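Local atomic coordinates of hypothetical protein, IPT/TIG domain protein (PDB entry 4HW6), a protein that is of uncharacterised function but probably binds carbohydrate as an auxiliary nutrient-binding protein, joining an IPT/TIG domain to a six-bladed beta-propeller. Residues A[179-182]-A[183-186]; A[289-292]-A[293-296]; A[347-351]-A[352-356]; A[407-411]-A[412-416]. All coordinates share one frame; numbering follows the deposited sequence. Where two conformers were deposited one is given.

Contact 1 of 4, residues A[179-182]-A[183-186]; sequences TNIG and QCAD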
loop_
_atom_site.group_PDB
_atom_site.type_symbol
_atom_site.label_atom_id
_atom_site.label_comp_id
_atom_site.label_asym_id
_atom_site.label_seq_id
_atom_site.Cartn_x
_atom_site.Cartn_y
_atom_site.Cartn_z
ATOM N N THR A 179 -12.942 -11.812 17.543
ATOM C CA THR A 179 -14.149 -11.241 16.950
ATOM C C THR A 179 -15.395 -12.043 17.297
ATOM O O THR A 179 -16.488 -11.504 17.253
ATOM C CB THR A 179 -14.067 -11.243 15.411
ATOM O OG1 THR A 179 -13.939 -12.599 14.967
ATOM C CG2 THR A 179 -12.868 -10.404 14.912
ATOM N N ASN A 180 -15.229 -13.338 17.574
ATOM C CA ASN A 180 -16.340 -14.284 17.680
ATOM C C ASN A 180 -17.239 -14.283 16.441
ATOM O O ASN A 180 -18.452 -14.529 16.514
ATOM C CB ASN A 180 -17.157 -14.051 18.961
ATOM C CG ASN A 180 -16.389 -14.406 20.215
ATOM O OD1 ASN A 180 -16.345 -13.635 21.171
ATOM N ND2 ASN A 180 -15.750 -15.554 20.201
ATOM N N ILE A 181 -16.617 -14.012 15.300
ATOM C CA ILE A 181 -17.260 -14.086 14.009
ATOM C C ILE A 181 -16.583 -15.219 13.246
ATOM O O ILE A 181 -15.361 -15.230 13.110
ATOM C CB ILE A 181 -17.059 -12.753 13.258
ATOM C CG1 ILE A 181 -17.792 -11.614 13.973
ATOM C CG2 ILE A 181 -17.494 -12.861 11.795
ATOM C CD1 ILE A 181 -17.466 -10.220 13.447
ATOM N N GLY A 182 -17.371 -16.169 12.742
ATOM C CA GLY A 182 -16.826 -17.364 12.100
ATOM C C GLY A 182 -16.159 -17.167 10.765
ATOM O O GLY A 182 -15.231 -17.896 10.432
ATOM N N GLN A 183 -16.617 -16.198 9.980
ATOM C CA GLN A 183 -16.073 -16.014 8.627
ATOM C C GLN A 183 -16.030 -14.549 8.254
ATOM O O GLN A 183 -16.974 -14.011 7.681
ATOM C CB GLN A 183 -16.837 -16.845 7.604
ATOM C CG GLN A 183 -16.098 -16.990 6.272
ATOM C CD GLN A 183 -16.613 -18.173 5.462
ATOM O OE1 GLN A 183 -17.806 -18.267 5.141
ATOM N NE2 GLN A 183 -15.727 -19.083 5.142
ATOM N N CYS A 184 -14.926 -13.904 8.615
ATOM C CA CYS A 184 -14.809 -12.451 8.443
ATOM C C CYS A 184 -14.422 -12.148 7.008
ATOM O O CYS A 184 -13.275 -12.405 6.602
ATOM C CB CYS A 184 -13.762 -11.857 9.386
ATOM S SG CYS A 184 -14.154 -11.982 11.135
ATOM N N ALA A 185 -15.373 -11.611 6.240
ATOM C CA ALA A 185 -15.192 -11.441 4.788
ATOM C C ALA A 185 -14.650 -10.086 4.352
ATOM O O ALA A 185 -14.100 -9.968 3.261
ATOM C CB ALA A 185 -16.515 -11.715 4.072
ATOM N N ASP A 186 -14.866 -9.047 5.153
ATOM C CA ASP A 186 -14.407 -7.704 4.816
ATOM C C ASP A 186 -14.399 -6.834 6.083
ATOM O O ASP A 186 -15.034 -7.165 7.086
ATOM C CB ASP A 186 -15.286 -7.086 3.709
ATOM C CG ASP A 186 -14.603 -5.891 2.974
ATOM O OD1 ASP A 186 -13.368 -5.657 3.169
ATOM O OD2 ASP A 186 -15.294 -5.215 2.150
#
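Ile181 and Cys184 meet round the bend that leads into strand 184-189. The methyl CG2 of Ile181 lies 3.5 Å from SG of Cys184, and CB of the same isoleucine is almost as near. The sulfur therefore rests against the branch point of the isoleucine and not against the end of its longer arm. On Cys184, SG stands anti to the carbonyl carbon (chi1 -65°). This turns it back over the loop. OG1 of Thr179 approaches the same sulfur more loosely, at 3.9 Å from SG of Cys184.

The next shell holds the isoleucine in place. Thr179 OG1 accepts a hydrogen bond from the backbone N of Ile181 at 3.0 Å, with an N-H...O angle of 158°. This is an ST turn, and it fixes the backbone from which the Ile181 side chain projects. Farther out, the carbonyl of Thr179 accepts from Arg221, and the backbone N of Gln183 donates to OD1 of Asp199.

The loop joins strand 173-177 of one antiparallel sheet to strand 184-189, an outermost strand of the next. Ile181 and Cys184 both pack on Val197 of strand 195-199, while Ile181 also reaches Tyr210 and Phe212 of strand 207-212.

Contact 2 of 4, residues A[289-292]-A[293-296]; sequences IIYN and GKHC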
loop_
_atom_site.group_PDB
_atom_site.type_symbol
_atom_site.label_atom_id
_atom_site.label_comp_id
_atom_site.label_asym_id
_atom_site.label_seq_id
_atom_site.Cartn_x
_atom_site.Cartn_y
_atom_site.Cartn_z
ATOM N N ILE A 289 -16.674 -2.157 -8.618
ATOM C CA ILE A 289 -17.093 -3.460 -8.195
ATOM C C ILE A 289 -16.148 -4.489 -8.810
ATOM O O ILE A 289 -16.155 -4.718 -10.048
ATOM C CB ILE A 289 -18.526 -3.793 -8.655
ATOM C CG1 ILE A 289 -19.507 -2.650 -8.366
ATOM C CG2 ILE A 289 -18.992 -5.101 -8.006
ATOM C CD1 ILE A 289 -20.812 -2.795 -9.127
ATOM N N ILE A 290 -15.298 -5.064 -7.963
ATOM C CA ILE A 290 -14.387 -6.105 -8.381
ATOM C C ILE A 290 -15.109 -7.443 -8.367
ATOM O O ILE A 290 -15.621 -7.847 -7.319
ATOM C CB ILE A 290 -13.139 -6.165 -7.506
ATOM C CG1 ILE A 290 -12.451 -4.781 -7.432
ATOM C CG2 ILE A 290 -12.175 -7.206 -8.072
ATOM C CD1 ILE A 290 -11.270 -4.743 -6.477
ATOM N N TYR A 291 -15.208 -8.088 -9.534
ATOM C CA TYR A 291 -15.833 -9.399 -9.651
ATOM C C TYR A 291 -14.719 -10.397 -9.379
ATOM O O TYR A 291 -14.003 -10.833 -10.278
ATOM C CB TYR A 291 -16.432 -9.628 -11.045
ATOM C CG TYR A 291 -17.746 -8.970 -11.367
ATOM C CD1 TYR A 291 -18.081 -7.695 -10.907
ATOM C CD2 TYR A 291 -18.674 -9.631 -12.173
ATOM C CE1 TYR A 291 -19.309 -7.113 -11.214
ATOM C CE2 TYR A 291 -19.892 -9.052 -12.506
ATOM C CZ TYR A 291 -20.202 -7.781 -12.042
ATOM O OH TYR A 291 -21.433 -7.221 -12.372
ATOM N N ASN A 292 -14.523 -10.728 -8.102
ATOM C CA ASN A 292 -13.382 -11.542 -7.711
ATOM C C ASN A 292 -13.327 -12.900 -8.388
ATOM O O ASN A 292 -12.260 -13.382 -8.712
ATOM C CB ASN A 292 -13.339 -11.764 -6.180
ATOM C CG ASN A 292 -13.522 -10.496 -5.372
ATOM O OD1 ASN A 292 -14.399 -10.435 -4.519
ATOM N ND2 ASN A 292 -12.687 -9.478 -5.617
ATOM N N GLY A 293 -14.489 -13.522 -8.576
ATOM C CA GLY A 293 -14.588 -14.811 -9.201
ATOM C C GLY A 293 -14.803 -14.806 -10.700
ATOM O O GLY A 293 -14.710 -15.870 -11.309
ATOM N N LYS A 294 -15.099 -13.648 -11.291
ATOM C CA LYS A 294 -15.377 -13.563 -12.734
ATOM C C LYS A 294 -14.375 -12.729 -13.525
ATOM O O LYS A 294 -14.512 -12.571 -14.746
ATOM C CB LYS A 294 -16.787 -13.016 -12.996
ATOM C CG LYS A 294 -17.884 -13.713 -12.236
ATOM C CD LYS A 294 -17.988 -15.180 -12.539
ATOM C CE LYS A 294 -19.232 -15.729 -11.857
ATOM N NZ LYS A 294 -19.409 -17.170 -12.149
ATOM N N HIS A 295 -13.342 -12.234 -12.854
ATOM C CA HIS A 295 -12.133 -11.754 -13.536
ATOM C C HIS A 295 -12.371 -10.443 -14.275
ATOM O O HIS A 295 -11.822 -10.214 -15.337
ATOM C CB HIS A 295 -11.597 -12.840 -14.460
ATOM C CG HIS A 295 -11.597 -14.182 -13.826
ATOM N ND1 HIS A 295 -10.854 -14.453 -12.705
ATOM C CD2 HIS A 295 -12.278 -15.312 -14.119
ATOM C CE1 HIS A 295 -11.086 -15.700 -12.319
ATOM N NE2 HIS A 295 -11.935 -16.250 -13.174
ATOM N N CYS A 296 -13.125 -9.554 -13.660
ATOM C CA CYS A 296 -13.408 -8.263 -14.282
ATOM C C CYS A 296 -13.749 -7.250 -13.215
ATOM O O CYS A 296 -13.979 -7.604 -12.045
ATOM C CB CYS A 296 -14.479 -8.394 -15.351
ATOM S SG CYS A 296 -16.008 -9.093 -14.753
#
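Tyr291 and Cys296 face each other across the turn of the beta hairpin of strands 286-291 and 296-301, neighbours in one four-stranded antiparallel sheet of the propeller. Tyr291 is also the centre of an inverse gamma turn.

The tyrosine side chain leaves the backbone beside its own N, with CG anti to the carbonyl carbon (chi1 -77°). CB of Tyr291 sits 3.3 Å from the carbonyl O of Cys296 and also meets CB of Lys294. CG comes next, close to the Cys296 sulfur. CD2 of Tyr291 is the ring atom nearest the sulfur, 3.7 Å from SG of Cys296. The sulfur lies oblique to the ring, 4.3 Å from the Tyr291 centroid, in a sulfur-aromatic contact. CB of Lys294 reaches the ring at its edge, near the plane, 4.0 Å from CD2 of Tyr291. Past this point the ring leaves the loop. It stacks with Tyr298 and meets Phe276 edge-to-face, and its OH is hydrogen-bonded to OD1 of Asp270.

Asn292 and His295 also turn their polar ends to other parts of the chain. ND2 of Asn292 donates to the carbonyl of Pro337, and ND1 of His295 accepts from the backbone N of Gly336.

The backbone closes the loop around the tyrosine. Tyr291 N donates to Cys296 O at 2.8 Å. The carbonyl O of Tyr291 takes two bonds from the same face of the carbonyl plane: Lys294 N comes from well above that plane, while His295 N, 3.0 Å from Tyr291 O, is tilted only 20° from it.

Contact 3 of 4, residues A[347-351]-A[352-356]; sequences AYAGE and EDEYD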
loop_
_atom_site.group_PDB
_atom_site.type_symbol
_atom_site.label_atom_id
_atom_site.label_comp_id
_atom_site.label_asym_id
_atom_site.label_seq_id
_atom_site.Cartn_x
_atom_site.Cartn_y
_atom_site.Cartn_z
ATOM N N ALA A 347 1.208 12.768 -11.283
ATOM C CA ALA A 347 1.089 13.038 -12.707
ATOM C C ALA A 347 -0.334 13.436 -13.148
ATOM O O ALA A 347 -0.498 14.065 -14.178
ATOM C CB ALA A 347 1.579 11.852 -13.516
ATOM N N TYR A 348 -1.355 13.071 -12.375
ATOM C CA TYR A 348 -2.740 13.411 -12.701
ATOM C C TYR A 348 -3.234 14.683 -12.009
ATOM O O TYR A 348 -4.434 14.973 -12.057
ATOM C CB TYR A 348 -3.697 12.296 -12.271
ATOM C CG TYR A 348 -3.433 10.899 -12.828
ATOM C CD1 TYR A 348 -2.638 10.700 -13.962
ATOM C CD2 TYR A 348 -4.038 9.789 -12.245
ATOM C CE1 TYR A 348 -2.423 9.421 -14.472
ATOM C CE2 TYR A 348 -3.823 8.517 -12.746
ATOM C CZ TYR A 348 -3.004 8.341 -13.855
ATOM O OH TYR A 348 -2.822 7.051 -14.340
ATOM N N ALA A 349 -2.342 15.417 -11.347
ATOM C CA ALA A 349 -2.735 16.613 -10.584
ATOM C C ALA A 349 -3.600 17.535 -11.437
ATOM O O ALA A 349 -3.224 17.915 -12.553
ATOM C CB ALA A 349 -1.502 17.365 -10.075
ATOM N N GLY A 350 -4.776 17.858 -10.906
ATOM C CA GLY A 350 -5.723 18.755 -11.557
ATOM C C GLY A 350 -6.663 18.116 -12.557
ATOM O O GLY A 350 -7.523 18.787 -13.107
ATOM N N GLU A 351 -6.517 16.818 -12.809
ATOM C CA GLU A 351 -7.410 16.133 -13.744
ATOM C C GLU A 351 -8.643 15.734 -12.959
ATOM O O GLU A 351 -8.619 15.777 -11.730
ATOM C CB GLU A 351 -6.695 14.950 -14.414
ATOM C CG GLU A 351 -5.437 15.418 -15.140
ATOM C CD GLU A 351 -4.821 14.407 -16.094
ATOM O OE1 GLU A 351 -4.083 14.852 -17.005
ATOM O OE2 GLU A 351 -5.054 13.183 -15.949
ATOM N N GLU A 352 -9.721 15.371 -13.651
ATOM C CA GLU A 352 -10.966 14.996 -12.970
ATOM C C GLU A 352 -10.739 13.812 -12.043
ATOM O O GLU A 352 -11.323 13.737 -10.955
ATOM C CB GLU A 352 -12.083 14.656 -13.965
ATOM C CG GLU A 352 -12.964 15.852 -14.307
ATOM C CD GLU A 352 -14.218 15.456 -15.057
ATOM O OE1 GLU A 352 -14.711 14.320 -14.853
ATOM O OE2 GLU A 352 -14.715 16.291 -15.847
ATOM N N ASP A 353 -9.892 12.885 -12.476
ATOM C CA ASP A 353 -9.527 11.748 -11.629
ATOM C C ASP A 353 -8.038 11.787 -11.295
ATOM O O ASP A 353 -7.199 11.621 -12.160
ATOM C CB ASP A 353 -9.877 10.421 -12.306
ATOM C CG ASP A 353 -9.886 9.255 -11.337
ATOM O OD1 ASP A 353 -9.326 9.348 -10.219
ATOM O OD2 ASP A 353 -10.473 8.211 -11.684
ATOM N N GLU A 354 -7.723 12.006 -10.023
ATOM C CA GLU A 354 -6.348 12.134 -9.593
ATOM C C GLU A 354 -5.762 10.835 -9.074
ATOM O O GLU A 354 -4.633 10.849 -8.586
ATOM C CB GLU A 354 -6.244 13.236 -8.522
ATOM C CG GLU A 354 -6.406 14.634 -9.112
ATOM C CD GLU A 354 -6.227 15.745 -8.085
ATOM O OE1 GLU A 354 -6.737 15.590 -6.947
ATOM O OE2 GLU A 354 -5.592 16.772 -8.429
ATOM N N TYR A 355 -6.478 9.718 -9.238
ATOM C CA TYR A 355 -6.114 8.426 -8.606
ATOM C C TYR A 355 -5.910 7.297 -9.597
ATOM O O TYR A 355 -6.641 7.189 -10.577
ATOM C CB TYR A 355 -7.195 7.968 -7.613
ATOM C CG TYR A 355 -7.322 8.890 -6.434
ATOM C CD1 TYR A 355 -8.116 10.012 -6.511
ATOM C CD2 TYR A 355 -6.608 8.655 -5.265
ATOM C CE1 TYR A 355 -8.213 10.893 -5.450
ATOM C CE2 TYR A 355 -6.679 9.534 -4.200
ATOM C CZ TYR A 355 -7.503 10.640 -4.294
ATOM O OH TYR A 355 -7.614 11.548 -3.263
ATOM N N ASP A 356 -4.913 6.453 -9.319
ATOM C CA ASP A 356 -4.829 5.146 -9.911
ATOM C C ASP A 356 -5.454 4.132 -8.941
ATOM O O ASP A 356 -5.540 4.381 -7.741
ATOM C CB ASP A 356 -3.370 4.760 -10.168
ATOM C CG ASP A 356 -2.822 5.304 -11.475
ATOM O OD1 ASP A 356 -3.571 5.456 -12.459
ATOM O OD2 ASP A 356 -1.591 5.553 -11.542
HETATM O O HOH W 1 -6.755 11.337 -14.822
#
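Tyr348 and Asp356 cross at about a right angle, with the ring and carboxylate planes 86° apart. OH of Tyr348 donates to OD1 of Asp356 at 2.6 Å. It arrives on the syn side of the oxygen, 19° out of the carboxylate plane. OD1 of Asp356 in turn lies at the ring edge, near its plane, 3.1 Å from CE2 of Tyr348. Farther back along this edge the ring runs beside the backbone of Glu354 and Tyr355. CB of Tyr348 rests 3.6 Å from the carbonyl O of Asp353. A phenylalanine at Tyr348 would probably keep much of this edge packing but leave OD1 of Asp356 without its hydroxyl donor.

Glu354 points a different way, toward the type II turn from Tyr348 to Glu351. Its chain is extended beyond CG (chi2 -177°), which carries the carboxylate along to the turn. There OE2 of Glu354 accepts from Gly350 N at 2.8 Å, in a nearly straight bond to the anti lone pair. Its CG meets the carbonyl oxygens of both Tyr348 and Glu351. A water links Glu351 OE2 to the carbonyl of Asp353, and sits over one face of the Tyr348 ring, near its rim. Asp353 OD1 accepts from Tyr355 N in an Asx turn and is also hydrogen-bonded to His281.

The loop joins strands 337-344 and 355-361, and polar bonds hold much of its shape. Asp356 is buried, yet both carboxylate oxygens have partners: Tyr348 on OD1 and Asn345 on OD2. These two donors would be expected to favour its ionised form.

Contact 4 of 4, residues A[407-411]-A[412-416]; sequences IAYDM and KRKCF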
loop_
_atom_site.group_PDB
_atom_site.type_symbol
_atom_site.label_atom_id
_atom_site.label_comp_id
_atom_site.label_asym_id
_atom_site.label_seq_id
_atom_site.Cartn_x
_atom_site.Cartn_y
_atom_site.Cartn_z
ATOM N N ILE A 407 -4.340 -5.506 -0.004
ATOM C CA ILE A 407 -3.471 -4.394 -0.287
ATOM C C ILE A 407 -3.863 -3.172 0.550
ATOM O O ILE A 407 -5.041 -2.885 0.777
ATOM C CB ILE A 407 -3.421 -4.085 -1.808
ATOM C CG1 ILE A 407 -2.394 -3.000 -2.135
ATOM C CG2 ILE A 407 -4.827 -3.734 -2.340
ATOM C CD1 ILE A 407 -2.115 -2.855 -3.634
ATOM N N ALA A 408 -2.849 -2.444 0.993
ATOM C CA ALA A 408 -3.028 -1.155 1.660
ATOM C C ALA A 408 -1.890 -0.218 1.265
ATOM O O ALA A 408 -0.787 -0.677 0.926
ATOM C CB ALA A 408 -3.090 -1.340 3.173
ATOM N N TYR A 409 -2.170 1.083 1.224
ATOM C CA TYR A 409 -1.140 2.064 0.942
ATOM C C TYR A 409 -0.949 2.945 2.152
ATOM O O TYR A 409 -1.889 3.594 2.614
ATOM C CB TYR A 409 -1.475 2.914 -0.302
ATOM C CG TYR A 409 -0.325 3.824 -0.641
ATOM C CD1 TYR A 409 0.835 3.328 -1.233
ATOM C CD2 TYR A 409 -0.361 5.163 -0.316
ATOM C CE1 TYR A 409 1.909 4.154 -1.504
ATOM C CE2 TYR A 409 0.712 6.002 -0.617
ATOM C CZ TYR A 409 1.845 5.482 -1.210
ATOM O OH TYR A 409 2.924 6.330 -1.459
ATOM N N ASP A 410 0.281 2.970 2.646
ATOM C CA ASP A 410 0.665 3.729 3.816
ATOM C C ASP A 410 1.161 5.076 3.323
ATOM O O ASP A 410 2.277 5.183 2.805
ATOM C CB ASP A 410 1.764 2.963 4.531
ATOM C CG ASP A 410 2.187 3.580 5.848
ATOM O OD1 ASP A 410 2.049 4.812 6.044
ATOM O OD2 ASP A 410 2.719 2.796 6.673
HETATM N N MSE A 411 0.321 6.099 3.440
HETATM C CA MSE A 411 0.682 7.446 2.982
HETATM C C MSE A 411 1.778 8.059 3.852
HETATM O O MSE A 411 2.597 8.858 3.382
HETATM C CB MSE A 411 -0.554 8.350 2.964
HETATM C CG MSE A 411 -1.603 7.960 1.926
HETATM SE SE MSE A 411 -2.978 9.329 1.761
HETATM C CE MSE A 411 -1.854 10.862 2.064
ATOM N N LYS A 412 1.806 7.693 5.126
ATOM C CA LYS A 412 2.801 8.263 6.024
ATOM C C LYS A 412 4.202 7.742 5.707
ATOM O O LYS A 412 5.179 8.492 5.689
ATOM C CB LYS A 412 2.436 7.972 7.482
ATOM C CG LYS A 412 3.406 8.541 8.494
ATOM C CD LYS A 412 2.792 8.668 9.881
ATOM C CE LYS A 412 2.799 7.360 10.650
ATOM N NZ LYS A 412 2.223 7.561 12.013
ATOM N N ARG A 413 4.303 6.453 5.460
ATOM C CA ARG A 413 5.599 5.811 5.227
ATOM C C ARG A 413 5.876 5.592 3.738
ATOM O O ARG A 413 6.907 5.015 3.391
ATOM C CB ARG A 413 5.666 4.490 5.987
ATOM C CG ARG A 413 5.389 4.664 7.473
ATOM C CD ARG A 413 5.524 3.391 8.294
ATOM N NE ARG A 413 5.177 3.652 9.693
ATOM C CZ ARG A 413 3.937 3.746 10.180
ATOM N NH1 ARG A 413 2.886 3.556 9.411
ATOM N NH2 ARG A 413 3.750 4.035 11.467
ATOM N N LYS A 414 4.940 6.031 2.890
ATOM C CA LYS A 414 5.038 5.964 1.421
ATOM C C LYS A 414 5.400 4.567 0.901
ATOM O O LYS A 414 6.415 4.381 0.248
ATOM C CB LYS A 414 6.050 6.987 0.892
ATOM C CG LYS A 414 5.799 8.434 1.304
ATOM C CD LYS A 414 4.486 8.985 0.783
ATOM C CE LYS A 414 4.406 10.496 1.028
ATOM N NZ LYS A 414 3.043 10.956 1.440
ATOM N N CYS A 415 4.549 3.594 1.193
ATOM C CA CYS A 415 4.784 2.208 0.770
ATOM C C CYS A 415 3.480 1.458 0.702
ATOM O O CYS A 415 2.500 1.849 1.343
ATOM C CB CYS A 415 5.753 1.525 1.746
ATOM S SG CYS A 415 5.154 1.442 3.458
ATOM N N PHE A 416 3.450 0.399 -0.107
ATOM C CA PHE A 416 2.348 -0.534 -0.104
ATOM C C PHE A 416 2.638 -1.700 0.852
ATOM O O PHE A 416 3.797 -2.143 0.963
ATOM C CB PHE A 416 2.146 -1.164 -1.476
ATOM C CG PHE A 416 1.639 -0.222 -2.525
ATOM C CD1 PHE A 416 2.516 0.489 -3.308
ATOM C CD2 PHE A 416 0.276 -0.069 -2.735
ATOM C CE1 PHE A 416 2.057 1.349 -4.290
ATOM C CE2 PHE A 416 -0.190 0.801 -3.721
ATOM C CZ PHE A 416 0.696 1.493 -4.489
#
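Asp410 swings its carboxylate toward Arg413 by placing CG opposite the backbone N (chi1 -175°), while the Arg413 chain, extended from CG to NE, slants across it. OD1 of Asp410 accepts from Arg413 N at 2.8 Å, from well above the carboxylate plane. OD2 of Asp410 takes the salt bridge from NH1 of Arg413, also at 2.8 Å. NH1 arrives on the syn side of OD2, and OD2 lies in the guanidinium plane, although the carboxylate and guanidinium planes are 76° apart. OD2 is also hydrogen-bonded to Tyr417 OH, NH1 donates to Tyr152 O, and NH2 of Arg413 bridges to Asp153.

This is the tip of the beta hairpin of strands 404-410 and 415-420, where Lys414 and Cys415 both face Asp410 in a G1 beta bulge. NZ of Lys414 donates to the carbonyl O of Met411, a selenomethionine. An alanine at Asp410 removes the carboxylate, which would probably leave Arg413 N and Tyr417 OH without this mate and hold the guanidinium to the hairpin less firmly.

On the other face, Tyr409 turns its ring edge to the face of Phe416, with CD1 over the ring centre and the planes at 63°. CD1 of Ile407 touches Phe416 CD2.

Overall arrangement
From the N terminus the chain first passes through the IPT/TIG region and then enters the propeller sheets, where all four contacts lie. Contact 1 rounds the link from one sheet to the next, between strands 173-177 and 184-189. Contact 2 closes the connection between strands 286-291 and 296-301. Contact 3 shapes the loop between strands 337-344 and 355-361, and contact 4 closes the hairpin of strands 404-410 and 415-420. The contacts follow in series, so none nests or crosses. None touches another. Contacts 3 and 4 are the nearest pair, with centres about 18 Å apart, and strand 337-344 also packs against the contact 4 hairpin.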